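Local coordinates for C2 domain protein (Scophthalmus maximus, PDB 3W56) that binds calcium ions through a C2 domain and may contribute to wide-pore channel activity at membranes, at residues L26-R32 and T122-T128; E80-L86 and V101-K107. One frame throughout, in Å; residues are numbered along the deposited sequence.

Interaction 1: residues L26-R32 and T122-T128; sequences LYNLRVR and TLHYMYT
The hydroxyl OG1 of Thr-128 has two hydroxyl partners: Tyr-27 OH, 2.8 Å from it and meeting it near the plane of the tyrosine ring, and the side chain of Thr-110 on the next strand. Tyr-27 reaches across because its CG sits between the backbone N and the carbonyl carbon (chi1 58°), which swings the ring over the partner strand. There Met-126 covers one ring face, its CB 3.9 Å from the ring centroid in a CH-pi contact, while SD lies obliquely in a Met-aromatic contact and takes a weak hydrogen bond from Asn-28 ND2. The strands run antiparallel, and a beta bulge shifts the register by one between the pairs Tyr-27/Met-126 and Arg-30/His-124; Asn-28, in the bulge, has a left-handed backbone (phi 57°). Arg-30 doubles back on it: NH1 donates to Asn-28 O at 2.8 Å, and a water links NH1 to Tyr-125 O. One guanidinium face is covered by His-124 CB, 3.5 Å from Arg-30 CZ, the imidazole tilted 32° from the guanidinium plane. An alanine in place of Arg-30 removes this donor and cover, which would probably leave Asn-28 O without its side-chain partner and open a gap over His-124 CB. Asp-114 pairs with His-124 ND1. The opposite sheet face is apolar: Leu-26 CD1 meets Tyr-125 CD1 at 3.6 Å, and Val-31 CG2 meets Leu-123 CD1 at 3.7 Å. The first and last strands of the C2 sandwich thus turn an oily face to the core, while on the outer face Arg-30 and its water span the bulge, with the Tyr-27/Met-126 pair beside it.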
loop_
_atom_site.group_PDB
_atom_site.type_symbol
_atom_site.label_atom_id
_atom_site.label_comp_id
_atom_site.label_asym_id
_atom_site.label_seq_id
_atom_site.Cartn_x
_atom_site.Cartn_y
_atom_site.Cartn_z
ATOM N N LEU A 26 1.139 3.893 -8.228
ATOM C CA LEU A 26 0.304 3.254 -7.198
ATOM C C LEU A 26 -0.503 4.388 -6.594
ATOM O O LEU A 26 0.057 5.472 -6.282
ATOM C CB LEU A 26 1.161 2.611 -6.171
ATOM C CG LEU A 26 0.401 2.092 -4.926
ATOM C CD1 LEU A 26 -0.459 0.871 -5.311
ATOM C CD2 LEU A 26 1.395 1.741 -3.922
ATOM N N TYR A 27 -1.810 4.217 -6.435
ATOM C CA TYR A 27 -2.661 5.342 -6.035
ATOM C C TYR A 27 -3.963 4.859 -5.509
ATOM O O TYR A 27 -4.220 3.621 -5.529
ATOM C CB TYR A 27 -2.838 6.336 -7.182
ATOM C CG TYR A 27 -3.432 5.765 -8.479
ATOM C CD1 TYR A 27 -4.733 6.116 -8.915
ATOM C CD2 TYR A 27 -2.689 4.954 -9.278
ATOM C CE1 TYR A 27 -5.288 5.599 -10.149
ATOM C CE2 TYR A 27 -3.175 4.423 -10.504
ATOM C CZ TYR A 27 -4.488 4.740 -10.935
ATOM O OH TYR A 27 -4.939 4.272 -12.124
ATOM N N ASN A 28 -4.753 5.793 -4.993
ATOM C CA ASN A 28 -6.090 5.477 -4.423
ATOM C C ASN A 28 -6.032 4.452 -3.309
ATOM O O ASN A 28 -6.941 3.608 -3.181
ATOM C CB ASN A 28 -7.157 5.121 -5.512
ATOM C CG ASN A 28 -7.410 6.306 -6.465
ATOM O OD1 ASN A 28 -6.886 7.447 -6.217
ATOM N ND2 ASN A 28 -8.062 6.046 -7.580
ATOM N N LEU A 29 -5.014 4.534 -2.447
ATOM C CA LEU A 29 -4.935 3.747 -1.246
ATOM C C LEU A 29 -5.997 4.111 -0.211
ATOM O O LEU A 29 -6.197 5.263 0.174
ATOM C CB LEU A 29 -3.536 3.869 -0.635
ATOM C CG LEU A 29 -2.407 3.477 -1.532
ATOM C CD1 LEU A 29 -1.137 4.129 -0.827
ATOM C CD2 LEU A 29 -2.328 2.030 -1.459
ATOM N N ARG A 30 -6.741 3.106 0.235
ATOM C CA ARG A 30 -7.648 3.389 1.346
ATOM C C ARG A 30 -7.887 2.064 2.049
ATOM O O ARG A 30 -7.787 0.989 1.429
ATOM C CB ARG A 30 -8.962 3.956 0.820
ATOM C CG ARG A 30 -9.617 2.993 -0.137
ATOM C CD ARG A 30 -10.160 3.737 -1.252
ATOM N NE ARG A 30 -10.985 2.860 -2.070
ATOM C CZ ARG A 30 -10.632 2.305 -3.216
ATOM N NH1 ARG A 30 -9.392 2.358 -3.785
ATOM N NH2 ARG A 30 -11.563 1.568 -3.817
ATOM N N VAL A 31 -8.195 2.147 3.333
ATOM C CA VAL A 31 -8.493 0.906 4.051
ATOM C C VAL A 31 -9.819 1.048 4.694
ATOM O O VAL A 31 -10.190 2.084 5.195
ATOM C CB VAL A 31 -7.516 0.676 5.190
ATOM C CG1 VAL A 31 -7.923 -0.535 6.023
ATOM C CG2 VAL A 31 -6.087 0.431 4.643
ATOM N N ARG A 32 -10.513 -0.085 4.752
ATOM C CA ARG A 32 -11.691 -0.037 5.538
ATOM C C ARG A 32 -11.499 -1.108 6.585
ATOM O O ARG A 32 -11.026 -2.213 6.269
ATOM C CB ARG A 32 -12.870 -0.348 4.671
ATOM C CG ARG A 32 -12.879 -1.736 4.206
ATOM C CD ARG A 32 -14.262 -2.284 4.608
ATOM N NE ARG A 32 -15.278 -1.968 3.614
ATOM C CZ ARG A 32 -15.212 -2.368 2.343
ATOM N NH1 ARG A 32 -16.196 -2.070 1.500
ATOM N NH2 ARG A 32 -14.162 -3.086 1.921
ATOM N N THR A 122 -9.459 -4.266 5.032
ATOM C CA THR A 122 -9.075 -4.438 3.634
ATOM C C THR A 122 -8.438 -3.153 3.131
ATOM O O THR A 122 -9.009 -2.074 3.282
ATOM C CB THR A 122 -10.301 -4.753 2.743
ATOM O OG1 THR A 122 -10.964 -5.901 3.311
ATOM C CG2 THR A 122 -9.875 -5.090 1.290
ATOM N N LEU A 123 -7.295 -3.323 2.491
ATOM C CA LEU A 123 -6.644 -2.173 1.831
ATOM C C LEU A 123 -7.077 -2.295 0.362
ATOM O O LEU A 123 -6.896 -3.364 -0.297
ATOM C CB LEU A 123 -5.128 -2.383 1.869
ATOM C CG LEU A 123 -4.306 -1.402 1.006
ATOM C CD1 LEU A 123 -4.302 0.111 1.473
ATOM C CD2 LEU A 123 -2.805 -1.912 0.941
ATOM N N HIS A 124 -7.601 -1.207 -0.210
ATOM C CA HIS A 124 -7.944 -1.154 -1.620
ATOM C C HIS A 124 -6.975 -0.211 -2.291
ATOM O O HIS A 124 -6.521 0.728 -1.656
ATOM C CB HIS A 124 -9.363 -0.578 -1.808
ATOM C CG HIS A 124 -10.424 -1.292 -1.027
ATOM N ND1 HIS A 124 -10.914 -2.507 -1.433
ATOM C CD2 HIS A 124 -11.085 -0.971 0.114
ATOM C CE1 HIS A 124 -11.820 -2.933 -0.563
ATOM N NE2 HIS A 124 -11.955 -2.022 0.380
ATOM N N TYR A 125 -6.607 -0.521 -3.503
ATOM C CA TYR A 125 -5.605 0.314 -4.192
ATOM C C TYR A 125 -5.752 0.114 -5.670
ATOM O O TYR A 125 -6.399 -0.828 -6.176
ATOM C CB TYR A 125 -4.205 -0.065 -3.718
ATOM C CG TYR A 125 -3.793 -1.492 -4.051
ATOM C CD1 TYR A 125 -2.994 -1.745 -5.203
ATOM C CD2 TYR A 125 -4.157 -2.569 -3.238
ATOM C CE1 TYR A 125 -2.551 -3.009 -5.503
ATOM C CE2 TYR A 125 -3.716 -3.893 -3.547
ATOM C CZ TYR A 125 -2.911 -4.093 -4.699
ATOM O OH TYR A 125 -2.430 -5.357 -5.043
ATOM N N MET A 126 -5.123 1.004 -6.417
ATOM C CA MET A 126 -5.130 0.930 -7.842
ATOM C C MET A 126 -3.678 1.037 -8.249
ATOM O O MET A 126 -2.855 1.644 -7.550
ATOM C CB MET A 126 -5.922 2.070 -8.492
ATOM C CG MET A 126 -7.376 1.824 -8.307
ATOM S SD MET A 126 -8.306 3.037 -9.231
ATOM C CE MET A 126 -7.810 2.680 -10.928
ATOM N N TYR A 127 -3.389 0.437 -9.381
ATOM C CA TYR A 127 -2.098 0.806 -10.006
ATOM C C TYR A 127 -2.221 0.827 -11.477
ATOM O O TYR A 127 -3.067 0.170 -12.082
ATOM C CB TYR A 127 -0.952 -0.126 -9.535
ATOM C CG TYR A 127 -0.953 -1.458 -10.230
ATOM C CD1 TYR A 127 -0.281 -1.640 -11.451
ATOM C CD2 TYR A 127 -1.632 -2.545 -9.682
ATOM C CE1 TYR A 127 -0.298 -2.913 -12.088
ATOM C CE2 TYR A 127 -1.646 -3.781 -10.287
ATOM C CZ TYR A 127 -0.979 -3.951 -11.496
ATOM O OH TYR A 127 -1.047 -5.215 -12.066
ATOM N N THR A 128 -1.365 1.635 -12.094
ATOM C CA THR A 128 -1.226 1.700 -13.544
ATOM C C THR A 128 0.232 1.387 -13.932
ATOM O O THR A 128 1.152 2.030 -13.413
ATOM C CB THR A 128 -1.637 3.093 -14.065
ATOM O OG1 THR A 128 -3.072 3.231 -13.936
ATOM C CG2 THR A 128 -1.315 3.208 -15.548
HETATM O O HOH W 1 -9.202 -0.160 -5.776
#

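Interaction 2: residues E80-L86 and V101-K107; sequences ENDILRL and VCQRQIK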
loop_
_atom_site.group_PDB
_atom_site.type_symbol
_atom_site.label_atom_id
_atom_site.label_comp_id
_atom_site.label_asym_id
_atom_site.label_seq_id
_atom_site.Cartn_x
_atom_site.Cartn_y
_atom_site.Cartn_z
ATOM N N GLU A 80 7.125 -5.295 -16.071
ATOM C CA GLU A 80 6.085 -6.279 -15.920
ATOM C C GLU A 80 6.626 -7.472 -15.146
ATOM O O GLU A 80 7.785 -7.898 -15.356
ATOM C CB GLU A 80 5.583 -6.694 -17.284
ATOM C CG GLU A 80 4.363 -7.600 -17.210
ATOM C CD GLU A 80 3.528 -7.538 -18.472
ATOM O OE1 GLU A 80 4.148 -7.427 -19.564
ATOM O OE2 GLU A 80 2.267 -7.586 -18.362
ATOM N N ASN A 81 5.785 -7.980 -14.245
ATOM C CA ASN A 81 6.055 -9.068 -13.317
ATOM C C ASN A 81 6.893 -8.753 -12.132
ATOM O O ASN A 81 7.209 -9.629 -11.335
ATOM C CB ASN A 81 6.437 -10.349 -14.064
ATOM C CG ASN A 81 5.298 -10.816 -14.943
ATOM O OD1 ASN A 81 4.151 -10.805 -14.504
ATOM N ND2 ASN A 81 5.583 -11.148 -16.191
ATOM N N ASP A 82 7.238 -7.476 -11.980
ATOM C CA ASP A 82 7.847 -7.090 -10.758
ATOM C C ASP A 82 6.784 -7.337 -9.680
ATOM O O ASP A 82 5.546 -7.273 -9.940
ATOM C CB ASP A 82 8.112 -5.603 -10.754
ATOM C CG ASP A 82 9.370 -5.196 -11.542
ATOM O OD1 ASP A 82 10.240 -6.062 -11.851
ATOM O OD2 ASP A 82 9.511 -3.968 -11.787
ATOM N N ILE A 83 7.266 -7.524 -8.469
ATOM C CA ILE A 83 6.394 -7.797 -7.354
ATOM C C ILE A 83 6.170 -6.490 -6.623
ATOM O O ILE A 83 7.088 -5.945 -5.988
ATOM C CB ILE A 83 6.964 -8.841 -6.405
ATOM C CG1 ILE A 83 7.101 -10.167 -7.168
ATOM C CG2 ILE A 83 6.013 -9.022 -5.225
ATOM C CD1 ILE A 83 5.849 -10.524 -7.924
ATOM N N LEU A 84 4.928 -6.010 -6.735
ATOM C CA LEU A 84 4.402 -4.880 -5.947
ATOM C C LEU A 84 4.065 -5.451 -4.578
ATOM O O LEU A 84 3.299 -6.396 -4.454
ATOM C CB LEU A 84 3.154 -4.204 -6.632
ATOM C CG LEU A 84 2.384 -3.208 -5.749
ATOM C CD1 LEU A 84 3.172 -1.897 -5.577
ATOM C CD2 LEU A 84 1.003 -2.910 -6.360
ATOM N N ARG A 85 4.711 -4.937 -3.548
ATOM C CA ARG A 85 4.437 -5.332 -2.186
ATOM C C ARG A 85 3.983 -4.120 -1.330
ATOM O O ARG A 85 4.635 -3.025 -1.262
ATOM C CB ARG A 85 5.727 -5.996 -1.604
ATOM C CG ARG A 85 5.685 -6.206 -0.139
ATOM C CD ARG A 85 7.085 -6.548 0.358
ATOM N NE ARG A 85 7.116 -6.806 1.793
ATOM C CZ ARG A 85 6.958 -8.014 2.335
ATOM N NH1 ARG A 85 6.749 -9.070 1.550
ATOM N NH2 ARG A 85 7.025 -8.179 3.665
ATOM N N LEU A 86 2.880 -4.340 -0.640
ATOM C CA LEU A 86 2.231 -3.305 0.146
ATOM C C LEU A 86 2.180 -3.813 1.552
ATOM O O LEU A 86 1.733 -4.902 1.831
ATOM C CB LEU A 86 0.829 -2.986 -0.386
ATOM C CG LEU A 86 0.765 -2.494 -1.815
ATOM C CD1 LEU A 86 -0.685 -2.077 -2.229
ATOM C CD2 LEU A 86 1.641 -1.310 -2.090
ATOM N N VAL A 101 0.242 -7.873 4.810
ATOM C CA VAL A 101 1.126 -7.720 3.638
ATOM C C VAL A 101 0.438 -8.225 2.366
ATOM O O VAL A 101 -0.235 -9.276 2.374
ATOM C CB VAL A 101 2.458 -8.452 3.845
ATOM C CG1 VAL A 101 3.247 -8.610 2.529
ATOM C CG2 VAL A 101 3.288 -7.696 4.832
ATOM N N CYS A 102 0.575 -7.494 1.274
ATOM C CA CYS A 102 0.167 -8.071 0.003
ATOM C C CYS A 102 1.198 -7.930 -1.078
ATOM O O CYS A 102 1.952 -6.917 -1.180
ATOM C CB CYS A 102 -1.196 -7.587 -0.448
ATOM S SG CYS A 102 -2.371 -8.084 0.786
ATOM N N GLN A 103 1.249 -8.992 -1.853
ATOM C CA GLN A 103 2.196 -9.168 -2.921
ATOM C C GLN A 103 1.459 -9.508 -4.194
ATOM O O GLN A 103 0.545 -10.369 -4.219
ATOM C CB GLN A 103 3.132 -10.301 -2.570
ATOM C CG GLN A 103 4.074 -9.953 -1.437
ATOM C CD GLN A 103 5.235 -10.934 -1.353
ATOM O OE1 GLN A 103 6.398 -10.540 -1.465
ATOM N NE2 GLN A 103 4.918 -12.219 -1.172
ATOM N N ARG A 104 1.867 -8.851 -5.264
ATOM C CA ARG A 104 1.197 -9.008 -6.538
ATOM C C ARG A 104 2.166 -8.763 -7.700
ATOM O O ARG A 104 2.893 -7.785 -7.687
ATOM C CB ARG A 104 0.082 -7.983 -6.598
ATOM C CG ARG A 104 -0.525 -7.840 -7.916
ATOM C CD ARG A 104 -1.737 -7.012 -7.780
ATOM N NE ARG A 104 -2.687 -7.502 -6.790
ATOM C CZ ARG A 104 -3.426 -8.619 -6.932
ATOM N NH1 ARG A 104 -3.317 -9.367 -8.032
ATOM N NH2 ARG A 104 -4.295 -8.984 -5.978
ATOM N N GLN A 105 2.126 -9.611 -8.718
ATOM C CA GLN A 105 2.926 -9.333 -9.906
ATOM C C GLN A 105 2.210 -8.284 -10.728
ATOM O O GLN A 105 1.025 -8.418 -11.035
ATOM C CB GLN A 105 3.132 -10.587 -10.733
ATOM C CG GLN A 105 4.483 -11.287 -10.505
ATOM C CD GLN A 105 4.551 -12.653 -11.182
ATOM O OE1 GLN A 105 3.508 -13.242 -11.567
ATOM N NE2 GLN A 105 5.766 -13.165 -11.350
ATOM N N ILE A 106 2.925 -7.216 -11.095
ATOM C CA ILE A 106 2.268 -6.157 -11.834
ATOM C C ILE A 106 2.216 -6.428 -13.344
ATOM O O ILE A 106 3.142 -7.001 -13.930
ATOM C CB ILE A 106 2.929 -4.820 -11.553
ATOM C CG1 ILE A 106 4.407 -4.929 -11.966
ATOM C CG2 ILE A 106 2.859 -4.539 -10.076
ATOM C CD1 ILE A 106 5.146 -3.574 -11.993
ATOM N N LYS A 107 1.101 -6.037 -13.930
ATOM C CA LYS A 107 0.740 -6.304 -15.310
ATOM C C LYS A 107 0.449 -4.984 -15.984
ATOM O O LYS A 107 -0.076 -4.049 -15.350
ATOM C CB LYS A 107 -0.482 -7.198 -15.373
ATOM C CG LYS A 107 -0.302 -8.422 -14.546
ATOM C CD LYS A 107 0.685 -9.390 -15.158
ATOM C CE LYS A 107 1.084 -10.378 -14.054
ATOM N NZ LYS A 107 1.305 -11.772 -14.549
#
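Arg-85 and Gln-103 lie side by side and point the same way, yet their flat ends are turned almost square, the guanidinium and amide planes 88° apart. Gln-103 OE1 comes to the edge of the guanidinium, in its plane, and the resulting hydrogen bond from NH1 is weak at 3.4 Å. Val-101 uses a face instead: its CG1 sits above the guanidinium toward the rim, 3.7 Å from Arg-85 NH1. With CG anti to the backbone N (chi1 168°) and the chain extended from CG to NE, the arginine also brings NE to a salt bridge with Glu-87. On the other face of the hairpin the meeting is apolar and close, with Ile-106 CG2 only 3.5 Å from Leu-84 CB. Ile-106 turns its CG1 between its own N and carbonyl carbon (chi1 59°), and this lays the branch against Asp-82 O at 3.3 Å while CD1 continues to the aspartate CB. That carbonyl oxygen also accepts Ile-106 N, 2.9 Å away. Asn-81 N gives a straight bond to Ile-106 O at 2.8 Å, so pairing carries on past the regular strands into the loops. At this loop end Lys-107, bent along its chain, crosses Asn-81 obliquely, and NZ makes a weak bond to OD1 at 3.0 Å. Mutual backbone bonds of Leu-84 with Arg-104 and Leu-86 with Cys-102 complete the antiparallel hairpin. Strand 97-105 is an outermost strand of its sheet and is tied by the Cys-102 to Cys-115 disulfide to strand 109-116, outermost in the facing sheet; its partner strand 83-90 pairs in turn, on its other edge, with strand 44-50, and Leu-86 rests on Val-48 and Leu-123.

Both interactions are antiparallel strand pairs, one in each sheet of the sandwich, and the strand order is consistent with the type II topology of C2 domains. Interaction 1 joins two central strands far apart in sequence and lies nearer the middle of the chain; interaction 2, nested along the chain within the loop that interaction 1 closes, pairs strands of a local hairpin at a sheet margin and has more exposed residues. Aromatic and sulfur contacts stand out in the first, beside an arginine at its bulge; charged and amide ends mark the exposed face of the second, whose inner face is apolar. Between the sheets, Leu-26 CD2 packs on Leu-86 CD2, and Tyr-125 OH probably hydrogen-bonds Arg-104 NE at 2.8 Å.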